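Local coordinates for 3-oxoacyl-[acyl-carrier-protein] synthase, mitochondrial (Arabidopsis thaliana, PDB 2IX4) that catalyses the condensation steps of mitochondrial fatty acid synthesis, adding two carbons from malonyl-ACP to a growing acyl-ACP chain, at residues A[307-311]-A[312-316]; A[43-46]-A[47-51]; A[83-86]-A[87-91]. All coordinates share one frame; numbering follows the deposited sequence.

Interaction 1 (A[307-311]-A[312-316]); sequences SGLCP and NQIDY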
ATOM      1  N   SER A 307      -1.708  11.945 -22.024  1.00 24.17           N
ATOM      2  CA  SER A 307      -2.891  11.832 -22.877  1.00 24.48           C
ATOM      3  C   SER A 307      -2.684  12.506 -24.231  1.00 24.55           C
ATOM      4  O   SER A 307      -3.424  12.241 -25.179  1.00 24.59           O
ATOM      5  CB  SER A 307      -4.107  12.438 -22.176  1.00 24.58           C
ATOM      6  OG  SER A 307      -3.935  13.834 -21.988  1.00 25.03           O
ATOM      7  N   GLY A 308      -1.679  13.379 -24.306  1.00 24.64           N
ATOM      8  CA  GLY A 308      -1.398  14.155 -25.509  1.00 24.88           C
ATOM      9  C   GLY A 308      -2.389  15.287 -25.710  1.00 25.03           C
ATOM     10  O   GLY A 308      -2.545  15.792 -26.823  1.00 25.11           O
ATOM     11  N   LEU A 309      -3.054  15.685 -24.626  1.00 25.13           N
ATOM     12  CA  LEU A 309      -4.069  16.737 -24.666  1.00 25.25           C
ATOM     13  C   LEU A 309      -3.559  18.044 -24.074  1.00 25.42           C
ATOM     14  O   LEU A 309      -2.719  18.043 -23.169  1.00 25.50           O
ATOM     15  CB  LEU A 309      -5.340  16.295 -23.933  1.00 25.22           C
ATOM     16  CG  LEU A 309      -6.132  15.125 -24.529  1.00 25.30           C
ATOM     17  CD1 LEU A 309      -7.180  14.624 -23.553  1.00 25.78           C
ATOM     18  CD2 LEU A 309      -6.769  15.492 -25.866  1.00 25.53           C
ATOM     19  N   CYS A 310      -4.076  19.151 -24.602  1.00 25.52           N
ATOM     20  CA  CYS A 310      -3.786  20.485 -24.086  1.00 25.75           C
ATOM     21  C   CYS A 310      -4.747  20.814 -22.939  1.00 25.40           C
ATOM     22  O   CYS A 310      -5.840  20.240 -22.868  1.00 25.19           O
ATOM     23  CB  CYS A 310      -3.917  21.522 -25.205  1.00 25.85           C
ATOM     24  SG  CYS A 310      -2.684  21.360 -26.518  1.00 28.36           S
ATOM     25  N   PRO A 311      -4.342  21.726 -22.030  1.00 25.20           N
ATOM     26  CA  PRO A 311      -5.220  22.144 -20.933  1.00 25.04           C
ATOM     27  C   PRO A 311      -6.624  22.549 -21.398  1.00 24.93           C
ATOM     28  O   PRO A 311      -7.611  22.179 -20.755  1.00 24.86           O
ATOM     29  CB  PRO A 311      -4.482  23.348 -20.339  1.00 25.03           C
ATOM     30  CG  PRO A 311      -3.056  23.070 -20.616  1.00 25.12           C
ATOM     31  CD  PRO A 311      -3.030  22.401 -21.961  1.00 25.09           C
ATOM     32  N   ASN A 312      -6.705  23.277 -22.512  1.00 24.68           N
ATOM     33  CA  ASN A 312      -7.986  23.755 -23.050  1.00 24.59           C
ATOM     34  C   ASN A 312      -8.928  22.650 -23.555  1.00 24.20           C
ATOM     35  O   ASN A 312     -10.098  22.911 -23.854  1.00 24.12           O
ATOM     36  CB  ASN A 312      -7.763  24.824 -24.133  1.00 24.77           C
ATOM     37  CG  ASN A 312      -6.931  24.320 -25.308  1.00 25.74           C
ATOM     38  OD1 ASN A 312      -7.170  23.236 -25.844  1.00 26.83           O
ATOM     39  ND2 ASN A 312      -5.957  25.123 -25.726  1.00 27.24           N
ATOM     40  N   GLN A 313      -8.410  21.427 -23.647  1.00 23.74           N
ATOM     41  CA  GLN A 313      -9.197  20.277 -24.094  1.00 23.44           C
ATOM     42  C   GLN A 313      -9.825  19.497 -22.937  1.00 23.14           C
ATOM     43  O   GLN A 313     -10.430  18.445 -23.151  1.00 22.99           O
ATOM     44  CB  GLN A 313      -8.348  19.352 -24.972  1.00 23.52           C
ATOM     45  CG  GLN A 313      -8.079  19.903 -26.370  1.00 23.83           C
ATOM     46  CD  GLN A 313      -7.088  19.060 -27.151  1.00 24.53           C
ATOM     47  OE1 GLN A 313      -5.929  18.923 -26.761  1.00 24.48           O
ATOM     48  NE2 GLN A 313      -7.540  18.501 -28.268  1.00 25.17           N
ATOM     49  N   ILE A 314      -9.694  20.023 -21.721  1.00 22.88           N
ATOM     50  CA  ILE A 314     -10.260  19.379 -20.534  1.00 22.64           C
ATOM     51  C   ILE A 314     -11.597  20.016 -20.164  1.00 22.48           C
ATOM     52  O   ILE A 314     -11.675  21.208 -19.866  1.00 22.46           O
ATOM     53  CB  ILE A 314      -9.271  19.391 -19.329  1.00 22.68           C
ATOM     54  CG1 ILE A 314      -7.925  18.758 -19.711  1.00 22.67           C
ATOM     55  CG2 ILE A 314      -9.876  18.692 -18.108  1.00 22.86           C
ATOM     56  CD1 ILE A 314      -8.007  17.349 -20.307  1.00 22.36           C
ATOM     57  N   ASP A 315     -12.646  19.202 -20.191  1.00 22.29           N
ATOM     58  CA  ASP A 315     -14.005  19.682 -19.974  1.00 22.26           C
ATOM     59  C   ASP A 315     -14.370  19.801 -18.497  1.00 22.24           C
ATOM     60  O   ASP A 315     -14.985  20.789 -18.088  1.00 22.45           O
ATOM     61  CB  ASP A 315     -15.014  18.783 -20.697  1.00 22.13           C
ATOM     62  CG  ASP A 315     -14.927  18.901 -22.207  1.00 22.24           C
ATOM     63  OD1 ASP A 315     -14.384  19.907 -22.713  1.00 22.07           O
ATOM     64  OD2 ASP A 315     -15.413  17.986 -22.897  1.00 22.76           O
ATOM     65  N   TYR A 316     -13.995  18.795 -17.708  1.00 22.08           N
ATOM     66  CA  TYR A 316     -14.371  18.738 -16.293  1.00 21.75           C
ATOM     67  C   TYR A 316     -13.224  18.297 -15.384  1.00 21.52           C
ATOM     68  O   TYR A 316     -12.499  17.356 -15.694  1.00 21.46           O
ATOM     69  CB  TYR A 316     -15.594  17.828 -16.089  1.00 21.83           C
ATOM     70  CG  TYR A 316     -15.938  17.582 -14.632  1.00 21.87           C
ATOM     71  CD1 TYR A 316     -16.327  18.635 -13.799  1.00 22.16           C
ATOM     72  CD2 TYR A 316     -15.874  16.299 -14.087  1.00 22.13           C
ATOM     73  CE1 TYR A 316     -16.635  18.420 -12.457  1.00 22.55           C
ATOM     74  CE2 TYR A 316     -16.185  16.070 -12.745  1.00 22.34           C
ATOM     75  CZ  TYR A 316     -16.563  17.139 -11.938  1.00 22.87           C
ATOM     76  OH  TYR A 316     -16.870  16.931 -10.610  1.00 23.15           O
TER
HETATM   77  O   HOH W   1      -3.781  18.432 -28.733  1.00 38.04           O
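Gln313 folds its side chain back onto Cys310 and Leu309 within a short 3-10 turn, part of the helix-to-strand connection between helix 294-307 and strand 316-318 of the thiolase-type ketosynthase fold. Two backbone bonds define the turn: Gln313 N reaches Cys310 O at 2.9 Å, and Ile314 N reaches Pro311 O at 3.1 Å. Along the glutamine, CB packs on Cys310 O at 3.4 Å. CG turns to the side of the backbone N (chi1 -74°) and the chain then runs extended, which carries the amide to the backbone of 309-310. There CD lies 3.8 Å from Leu309 CD2, the leucine side chain crossing the glutamine at about a right angle. At the tip OE1 accepts from Cys310 N at 2.9 Å with a nearly straight N-H...O angle of 176°, the donor lying in the carbonyl plane. Main-chain and side-chain bonds therefore link the same two residues in both directions. Towards the core, Ile314 and Leu309 both touch Thr411 of strand 411-418. A water also donates to Gln313 OE1, at 3.0 Å, and more weakly to Gly308 O.

Interaction 2 (A[43-46]-A[47-51]); sequences KSFD and EETKL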
ATOM      1  N   LYS A  43     -18.130  -1.301  21.022  1.00 20.59           N
ATOM      2  CA  LYS A  43     -19.036  -2.276  21.648  1.00 20.35           C
ATOM      3  C   LYS A  43     -18.405  -3.052  22.813  1.00 19.99           C
ATOM      4  O   LYS A  43     -19.112  -3.504  23.711  1.00 19.79           O
ATOM      5  CB  LYS A  43     -19.619  -3.245  20.604  1.00 20.39           C
ATOM      6  CG  LYS A  43     -18.620  -4.213  19.987  1.00 21.17           C
ATOM      7  CD  LYS A  43     -19.259  -5.026  18.865  1.00 22.95           C
ATOM      8  CE  LYS A  43     -18.318  -6.103  18.350  1.00 23.80           C
ATOM      9  NZ  LYS A  43     -17.099  -5.516  17.731  1.00 24.71           N
ATOM     10  N   SER A  44     -17.077  -3.189  22.794  1.00 19.66           N
ATOM     11  CA  SER A  44     -16.348  -3.922  23.835  1.00 19.35           C
ATOM     12  C   SER A  44     -16.009  -3.070  25.064  1.00 19.26           C
ATOM     13  O   SER A  44     -15.412  -3.569  26.021  1.00 19.17           O
ATOM     14  CB  SER A  44     -15.071  -4.546  23.257  1.00 19.46           C
ATOM     15  OG  SER A  44     -14.131  -3.550  22.888  1.00 18.86           O
ATOM     16  N   PHE A  45     -16.388  -1.795  25.034  1.00 19.20           N
ATOM     17  CA  PHE A  45     -16.153  -0.887  26.159  1.00 19.21           C
ATOM     18  C   PHE A  45     -17.450  -0.608  26.918  1.00 19.39           C
ATOM     19  O   PHE A  45     -18.541  -0.718  26.351  1.00 19.18           O
ATOM     20  CB  PHE A  45     -15.541   0.427  25.670  1.00 19.06           C
ATOM     21  CG  PHE A  45     -14.143   0.290  25.131  1.00 18.97           C
ATOM     22  CD1 PHE A  45     -13.925  -0.043  23.795  1.00 18.51           C
ATOM     23  CD2 PHE A  45     -13.041   0.515  25.955  1.00 18.68           C
ATOM     24  CE1 PHE A  45     -12.630  -0.163  23.287  1.00 18.22           C
ATOM     25  CE2 PHE A  45     -11.742   0.398  25.457  1.00 18.49           C
ATOM     26  CZ  PHE A  45     -11.537   0.056  24.120  1.00 18.07           C
ATOM     27  N   ASP A  46     -17.334  -0.244  28.194  1.00 19.60           N
ATOM     28  CA  ASP A  46     -18.519   0.102  28.983  1.00 20.09           C
ATOM     29  C   ASP A  46     -19.081   1.476  28.589  1.00 20.17           C
ATOM     30  O   ASP A  46     -18.400   2.264  27.929  1.00 20.32           O
ATOM     31  CB  ASP A  46     -18.261  -0.021  30.496  1.00 20.09           C
ATOM     32  CG  ASP A  46     -17.231   0.974  31.018  1.00 20.87           C
ATOM     33  OD1 ASP A  46     -17.043   2.048  30.413  1.00 20.83           O
ATOM     34  OD2 ASP A  46     -16.619   0.686  32.068  1.00 22.25           O
ATOM     35  N   GLU A  47     -20.323   1.747  28.982  1.00 20.37           N
ATOM     36  CA  GLU A  47     -21.010   2.982  28.596  1.00 20.68           C
ATOM     37  C   GLU A  47     -20.311   4.251  29.087  1.00 20.46           C
ATOM     38  O   GLU A  47     -20.275   5.250  28.373  1.00 20.27           O
ATOM     39  CB  GLU A  47     -22.471   2.963  29.059  1.00 20.92           C
ATOM     40  CG  GLU A  47     -23.367   1.995  28.277  1.00 22.07           C
ATOM     41  CD  GLU A  47     -23.423   2.297  26.785  1.00 23.59           C
ATOM     42  OE1 GLU A  47     -23.677   3.467  26.415  1.00 24.10           O
ATOM     43  OE2 GLU A  47     -23.221   1.359  25.981  1.00 23.74           O
ATOM     44  N   GLU A  48     -19.755   4.203  30.295  1.00 20.46           N
ATOM     45  CA  GLU A  48     -19.038   5.345  30.873  1.00 20.64           C
ATOM     46  C   GLU A  48     -17.812   5.723  30.036  1.00 20.10           C
ATOM     47  O   GLU A  48     -17.512   6.905  29.870  1.00 20.10           O
ATOM     48  CB  GLU A  48     -18.627   5.050  32.317  1.00 20.91           C
ATOM     49  CG  GLU A  48     -18.227   6.276  33.137  1.00 23.34           C
ATOM     50  CD  GLU A  48     -19.419   7.018  33.733  1.00 26.46           C
ATOM     51  OE1 GLU A  48     -20.232   7.589  32.963  1.00 27.59           O
ATOM     52  OE2 GLU A  48     -19.533   7.044  34.981  1.00 27.57           O
ATOM     53  N   THR A  49     -17.119   4.712  29.515  1.00 19.60           N
ATOM     54  CA  THR A  49     -15.967   4.919  28.637  1.00 19.24           C
ATOM     55  C   THR A  49     -16.411   5.462  27.275  1.00 18.98           C
ATOM     56  O   THR A  49     -15.780   6.375  26.743  1.00 18.83           O
ATOM     57  CB  THR A  49     -15.126   3.624  28.486  1.00 19.26           C
ATOM     58  OG1 THR A  49     -14.755   3.148  29.786  1.00 19.17           O
ATOM     59  CG2 THR A  49     -13.855   3.870  27.668  1.00 19.03           C
ATOM     60  N   LYS A  50     -17.495   4.908  26.729  1.00 18.64           N
ATOM     61  CA  LYS A  50     -18.112   5.418  25.498  1.00 18.64           C
ATOM     62  C   LYS A  50     -18.461   6.900  25.627  1.00 18.48           C
ATOM     63  O   LYS A  50     -18.067   7.714  24.785  1.00 18.36           O
ATOM     64  CB  LYS A  50     -19.391   4.648  25.164  1.00 18.58           C
ATOM     65  CG  LYS A  50     -19.195   3.261  24.588  1.00 19.16           C
ATOM     66  CD  LYS A  50     -20.558   2.672  24.241  1.00 19.66           C
ATOM     67  CE  LYS A  50     -20.478   1.199  23.928  1.00 20.37           C
ATOM     68  NZ  LYS A  50     -21.838   0.634  23.673  1.00 21.44           N
ATOM     69  N   LEU A  51     -19.201   7.234  26.685  1.00 18.42           N
ATOM     70  CA  LEU A  51     -19.629   8.608  26.949  1.00 18.69           C
ATOM     71  C   LEU A  51     -18.444   9.560  27.073  1.00 18.46           C
ATOM     72  O   LEU A  51     -18.427  10.611  26.432  1.00 18.65           O
ATOM     73  CB  LEU A  51     -20.515   8.685  28.201  1.00 18.78           C
ATOM     74  CG  LEU A  51     -21.962   8.180  28.108  1.00 19.39           C
ATOM     75  CD1 LEU A  51     -22.548   7.959  29.500  1.00 20.34           C
ATOM     76  CD2 LEU A  51     -22.847   9.123  27.304  1.00 19.99           C
TER
HETATM   77  O   HOH W   2     -21.194  -1.210  26.754  1.00 28.64           O
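Asp46 keeps an extended backbone (phi/psi -74°/164°) as the N-cap of helix 47-55, and its carbonyl O receives the helical bond from Lys50 N at 3.0 Å. Thr49 N also approaches that oxygen, but only as a weak bond with a poor angle. The stronger partner of Thr49 N is the aspartate side chain. With CG placed between the backbone N and the carbonyl carbon (chi1 65°), the carboxylate swings over the first turn, and OD1 accepts from Thr49 N at 2.8 Å, met nearly along the C-O axis. The same oxygen takes a second bond, from Thr49 OG1 at 2.6 Å, whose hydroxyl comes from above the carboxylate plane. The two side chains cross at about a right angle and are joined through one oxygen. The methyl branch of the threonine serves a different partner: CG2 sits 3.9 Å from Phe45 CD2, meeting the ring obliquely. Phe45 also packs on Val131 and Gln135 of helix 127-138 and on Cys138 of the second subunit, whose Lys140 NZ is hydrogen-bonded to Thr49 OG1, so this cap lies at the dimer interface. On another side of the turn Lys50 runs out extended, passing its CE 3.6 Å from Phe45 O. Its NZ forms a salt bridge with Glu47 OE2 at 2.8 Å, reaching that oxygen from its syn side, somewhat out of the carboxylate plane; the glutamate chain bends to meet it. A water donates to Phe45 O and weakly to Glu47 OE2. Two bonds on OD1, coming from different directions, restrain the Asp46 carboxylate, and its negative charge at the N-terminal end of the helix probably interacts favourably with the helix dipole.

Interaction 3 (A[83-86]-A[87-91]); sequences KAVA and NFIGY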
ATOM      1  N   LYS A  83     -15.454 -14.122   9.743  1.00 29.91           N
ATOM      2  CA  LYS A  83     -14.660 -13.622  10.871  1.00 30.29           C
ATOM      3  C   LYS A  83     -13.417 -12.837  10.444  1.00 30.14           C
ATOM      4  O   LYS A  83     -12.907 -12.010  11.205  1.00 30.32           O
ATOM      5  CB  LYS A  83     -14.262 -14.776  11.798  1.00 30.53           C
ATOM      6  CG  LYS A  83     -15.411 -15.329  12.631  1.00 31.64           C
ATOM      7  CD  LYS A  83     -14.941 -16.434  13.565  1.00 33.25           C
ATOM      8  CE  LYS A  83     -16.080 -16.927  14.439  1.00 34.34           C
ATOM      9  NZ  LYS A  83     -15.639 -17.987  15.390  1.00 35.41           N
ATOM     10  N   ALA A  84     -12.941 -13.094   9.226  1.00 29.86           N
ATOM     11  CA  ALA A  84     -11.730 -12.452   8.709  1.00 29.68           C
ATOM     12  C   ALA A  84     -12.024 -11.175   7.920  1.00 29.51           C
ATOM     13  O   ALA A  84     -11.102 -10.515   7.434  1.00 29.63           O
ATOM     14  CB  ALA A  84     -10.936 -13.437   7.855  1.00 29.79           C
ATOM     15  N   VAL A  85     -13.305 -10.827   7.801  1.00 29.13           N
ATOM     16  CA  VAL A  85     -13.722  -9.685   6.991  1.00 28.85           C
ATOM     17  C   VAL A  85     -14.009  -8.442   7.844  1.00 28.40           C
ATOM     18  O   VAL A  85     -15.044  -8.352   8.513  1.00 28.49           O
ATOM     19  CB  VAL A  85     -14.944 -10.029   6.080  1.00 28.93           C
ATOM     20  CG1 VAL A  85     -15.368  -8.819   5.251  1.00 29.26           C
ATOM     21  CG2 VAL A  85     -14.616 -11.194   5.152  1.00 29.33           C
ATOM     22  N   ALA A  86     -13.075  -7.496   7.822  1.00 27.67           N
ATOM     23  CA  ALA A  86     -13.307  -6.171   8.389  1.00 26.94           C
ATOM     24  C   ALA A  86     -14.178  -5.367   7.425  1.00 26.53           C
ATOM     25  O   ALA A  86     -14.327  -5.739   6.255  1.00 26.10           O
ATOM     26  CB  ALA A  86     -11.992  -5.459   8.650  1.00 27.00           C
ATOM     27  N   ASN A  87     -14.745  -4.267   7.914  1.00 26.02           N
ATOM     28  CA  ASN A  87     -15.694  -3.479   7.130  1.00 25.64           C
ATOM     29  C   ASN A  87     -15.156  -2.976   5.793  1.00 25.05           C
ATOM     30  O   ASN A  87     -15.867  -3.026   4.789  1.00 24.98           O
ATOM     31  CB  ASN A  87     -16.280  -2.338   7.965  1.00 25.92           C
ATOM     32  CG  ASN A  87     -17.244  -2.833   9.031  1.00 26.85           C
ATOM     33  OD1 ASN A  87     -17.056  -3.904   9.609  1.00 29.29           O
ATOM     34  ND2 ASN A  87     -18.281  -2.054   9.296  1.00 28.65           N
ATOM     35  N   PHE A  88     -13.902  -2.525   5.773  1.00 24.32           N
ATOM     36  CA  PHE A  88     -13.284  -2.066   4.526  1.00 23.75           C
ATOM     37  C   PHE A  88     -13.210  -3.174   3.470  1.00 23.38           C
ATOM     38  O   PHE A  88     -13.361  -2.910   2.277  1.00 23.45           O
ATOM     39  CB  PHE A  88     -11.918  -1.400   4.775  1.00 23.68           C
ATOM     40  CG  PHE A  88     -10.785  -2.363   5.028  1.00 23.43           C
ATOM     41  CD1 PHE A  88      -9.893  -2.686   4.009  1.00 23.03           C
ATOM     42  CD2 PHE A  88     -10.584  -2.918   6.290  1.00 23.46           C
ATOM     43  CE1 PHE A  88      -8.833  -3.558   4.234  1.00 23.21           C
ATOM     44  CE2 PHE A  88      -9.521  -3.793   6.527  1.00 23.32           C
ATOM     45  CZ  PHE A  88      -8.646  -4.113   5.499  1.00 23.19           C
ATOM     46  N   ILE A  89     -13.015  -4.412   3.918  1.00 22.83           N
ATOM     47  CA  ILE A  89     -12.992  -5.564   3.013  1.00 22.19           C
ATOM     48  C   ILE A  89     -14.382  -5.835   2.415  1.00 22.02           C
ATOM     49  O   ILE A  89     -14.510  -6.084   1.213  1.00 21.96           O
ATOM     50  CB  ILE A  89     -12.415  -6.834   3.697  1.00 22.18           C
ATOM     51  CG1 ILE A  89     -10.961  -6.600   4.120  1.00 22.31           C
ATOM     52  CG2 ILE A  89     -12.513  -8.052   2.765  1.00 21.69           C
ATOM     53  CD1 ILE A  89     -10.417  -7.619   5.118  1.00 22.17           C
ATOM     54  N   GLY A  90     -15.414  -5.771   3.256  1.00 21.53           N
ATOM     55  CA  GLY A  90     -16.795  -5.983   2.817  1.00 21.22           C
ATOM     56  C   GLY A  90     -17.290  -4.946   1.822  1.00 21.06           C
ATOM     57  O   GLY A  90     -18.015  -5.279   0.878  1.00 20.93           O
ATOM     58  N   TYR A  91     -16.901  -3.688   2.035  1.00 20.81           N
ATOM     59  CA  TYR A  91     -17.247  -2.600   1.115  1.00 20.63           C
ATOM     60  C   TYR A  91     -16.669  -2.847  -0.277  1.00 20.53           C
ATOM     61  O   TYR A  91     -17.365  -2.688  -1.281  1.00 20.64           O
ATOM     62  CB  TYR A  91     -16.751  -1.245   1.639  1.00 20.72           C
ATOM     63  CG  TYR A  91     -17.431  -0.726   2.890  1.00 20.57           C
ATOM     64  CD1 TYR A  91     -16.845   0.293   3.636  1.00 20.92           C
ATOM     65  CD2 TYR A  91     -18.648  -1.252   3.335  1.00 21.04           C
ATOM     66  CE1 TYR A  91     -17.449   0.783   4.778  1.00 21.29           C
ATOM     67  CE2 TYR A  91     -19.260  -0.771   4.488  1.00 20.97           C
ATOM     68  CZ  TYR A  91     -18.651   0.248   5.204  1.00 21.48           C
ATOM     69  OH  TYR A  91     -19.236   0.738   6.345  1.00 21.71           O
TER
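Ala86 occupies the N-cap position of helix 87-102, where it meets the first turn through both its carbonyl and its methyl group; this helix belongs to the N-terminal part of the ketosynthase fold. Among the hydrogen bonds, the regular one runs from Gly90 N to Ala86 O at 3.2 Å with an N-H...O angle of 159°. Ile89 N also approaches Ala86 O, at 3.0 Å, but its angle of 124° makes that bond weak. Alanine has no side-chain acceptor to cap the helix, and Ala86 N itself is buried with no partner in the model.

Next come the apolar side chains. Val85 points CG1 away from its backbone N (chi1 180°), which directs this methyl to the first turn: it touches Ile89 CG2 at 3.9 Å and makes a methyl contact with the backbone at Gly90 N, 3.6 Å away. The valine and isoleucine side chains cross obliquely, and both also pack against His161 of helix 157-166. The other branch of Ile89 follows the incoming chain, its CD1 methyl lying against the backbone 3.8 Å from Ala84 O. Ala84 in turn packs on Ile286 of the second subunit, bringing the loop to the dimer interface.

Aromatic contacts complete the turn. Ile89 CG1 stands over one face of the Phe88 ring, offset toward the rim. Further along, Asn87 O lies over one face of Tyr91, again near the rim, while the tyrosine hydroxyl is hydrogen-bonded to Glu250 and Tyr67. The ring of Phe88 also reaches back to the cap residue, meeting it obliquely with CE2 3.7 Å from Ala86 CB.

Overall arrangement
Three separate turns are compared here, none touching another. Interactions 2 and 3 both open a helix and lie on the same side of the chain's centre, with centres 23 Å apart and nearest atoms about 8 Å apart; each also reaches the second subunit. Interaction 1 instead follows a helix and leads into a strand on the opposite side, its centre 53 Å from that of interaction 2 and 39 Å from that of interaction 3. None of the three contributes a residue to the catalytic, hexanoic acid or potassium sites. The Phe88 side chain of interaction 3 is about 10 Å from a bound hexanoic acid, too far to touch it, whereas the side chain of Ile314 in interaction 1 is about 12 Å from the potassium ion.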